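Local coordinates for cytolethal distending toxin protein C (Haemophilus ducreyi, PDB 1SR4), which forms part of the tripartite cytolethal distending toxin, a bacterial genotoxin, as a ricin-like lectin subunit that probably binds carbohydrate and holds the nuclease-like CdtB subunit, at the interface of chains B and A. Numbering follows the deposited sequence. Chains: chain A, cytolethal distending toxin protein C; chain B, cytolethal distending toxin protein B.

The interface of chains B and A. Residues chain B 15, 17-18; chain A 15, 17-18, 48-50.
B:Val18 of CdtB sets its two methyls against A:Pro17, A:Pro18 and strand 46-50 of CdtC, a beta-trefoil of the ricin-type lectin family. The contact is a worked example of how a small apolar contact is framed by main-chain groups, a serine hydroxyl and waters, here where a loop of the DNase I-like subunit, just ahead of its helix 20-31, meets its lectin-like partner within the toxin. The valine divides its work between its branches. CG2 lies 3.8 Å from CB of A:Pro17, whose ring it crosses at about a right angle. CG1, anti to the backbone N (chi1 -163°), reaches the CD corner of the A:Pro18 ring at 3.8 Å. Both methyls also approach the carbonyl oxygen of A:Leu48, and so touch the proline segment and the strand alike.

A:Asp50 flanks this centre on the strand side. Its CG stands beside its own backbone N (chi1 -65°), which brings the carboxylate alongside the B:Val18 backbone, with OD2 3.7 Å from CA, a van der Waals approach. The main chain supplies a direct polar tie: A:Asp50 N donates to B:Ala17 O over 3.0 Å. Water 2 adds a second link, joining B:Ala17 O to A:Asp50 O, so the strand end grips that carbonyl oxygen directly and through solvent.

At the opposite rim the two serines stand too far apart for direct bonding, B:Ser15 OG being 4.2 Å from A:Ser15 O. Waters 1 and 3 each connect this hydroxyl to the carbonyl oxygen, so that two parallel water bridges join them, with water 3 lying 2.6 Å from A:Ser15 O.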
loop_
_atom_site.group_PDB
_atom_site.type_symbol
_atom_site.label_atom_id
_atom_site.label_comp_id
_atom_site.label_asym_id
_atom_site.label_seq_id
_atom_site.Cartn_x
_atom_site.Cartn_y
_atom_site.Cartn_z
ATOM N N SER B 15 -8.000 -12.346 6.435
ATOM C CA SER B 15 -8.445 -13.461 7.263
ATOM C C SER B 15 -9.325 -12.934 8.383
ATOM O O SER B 15 -9.472 -11.722 8.565
ATOM C CB SER B 15 -7.262 -14.213 7.879
ATOM O OG SER B 15 -6.554 -13.372 8.769
ATOM N N ALA B 17 -8.714 -13.056 11.425
ATOM C CA ALA B 17 -7.855 -12.375 12.385
ATOM C C ALA B 17 -7.431 -10.943 12.008
ATOM O O ALA B 17 -7.350 -10.069 12.882
ATOM C CB ALA B 17 -6.612 -13.236 12.657
ATOM N N VAL B 18 -7.146 -10.712 10.723
ATOM C CA VAL B 18 -6.703 -9.395 10.247
ATOM C C VAL B 18 -7.266 -9.167 8.845
ATOM O O VAL B 18 -6.992 -9.949 7.926
ATOM C CB VAL B 18 -5.160 -9.316 10.187
ATOM C CG1 VAL B 18 -4.715 -7.846 10.096
ATOM C CG2 VAL B 18 -4.551 -9.988 11.424
ATOM N N SER A 15 -2.586 -16.679 6.175
ATOM C CA SER A 15 -1.445 -15.824 6.523
ATOM C C SER A 15 -1.563 -15.297 7.947
ATOM O O SER A 15 -2.637 -14.871 8.371
ATOM C CB SER A 15 -1.365 -14.599 5.598
ATOM O OG SER A 15 -0.979 -14.950 4.287
ATOM N N PRO A 17 -0.764 -12.656 11.287
ATOM C CA PRO A 17 -0.846 -11.190 11.374
ATOM C C PRO A 17 0.441 -10.479 10.917
ATOM O O PRO A 17 1.547 -10.996 11.084
ATOM C CB PRO A 17 -1.132 -10.952 12.856
ATOM C CG PRO A 17 -1.883 -12.211 13.267
ATOM C CD PRO A 17 -1.030 -13.271 12.599
ATOM N N PRO A 18 0.303 -9.280 10.331
ATOM C CA PRO A 18 1.466 -8.524 9.867
ATOM C C PRO A 18 2.306 -8.002 11.035
ATOM O O PRO A 18 1.775 -7.684 12.107
ATOM C CB PRO A 18 0.841 -7.390 9.054
ATOM C CG PRO A 18 -0.455 -7.164 9.729
ATOM C CD PRO A 18 -0.948 -8.551 10.048
ATOM N N LEU A 48 -0.001 -6.867 14.399
ATOM C CA LEU A 48 -1.214 -6.083 14.330
ATOM C C LEU A 48 -2.393 -7.017 14.137
ATOM O O LEU A 48 -2.476 -7.680 13.123
ATOM C CB LEU A 48 -1.126 -5.087 13.164
ATOM C CG LEU A 48 -2.297 -4.106 13.021
ATOM C CD1 LEU A 48 -2.272 -3.123 14.199
ATOM C CD2 LEU A 48 -2.188 -3.332 11.690
ATOM N N ILE A 49 -3.304 -7.076 15.105
ATOM C CA ILE A 49 -4.458 -7.955 14.962
ATOM C C ILE A 49 -5.758 -7.168 15.117
ATOM O O ILE A 49 -5.844 -6.256 15.934
ATOM C CB ILE A 49 -4.407 -9.123 15.987
ATOM C CG1 ILE A 49 -4.478 -8.586 17.410
ATOM C CG2 ILE A 49 -3.106 -9.916 15.828
ATOM C CD1 ILE A 49 -5.896 -8.465 17.921
ATOM N N ASP A 50 -6.769 -7.506 14.326
ATOM C CA ASP A 50 -8.035 -6.786 14.403
ATOM C C ASP A 50 -8.918 -7.316 15.516
ATOM O O ASP A 50 -9.045 -8.523 15.678
ATOM C CB ASP A 50 -8.799 -6.887 13.079
ATOM C CG ASP A 50 -8.077 -6.197 11.938
ATOM O OD1 ASP A 50 -7.035 -5.561 12.197
ATOM O OD2 ASP A 50 -8.548 -6.285 10.789
HETATM O O HOH W 1 -4.503 -12.659 7.223
HETATM O O HOH W 2 -7.837 -11.024 15.470
HETATM O O HOH W 3 -4.214 -14.291 10.386
#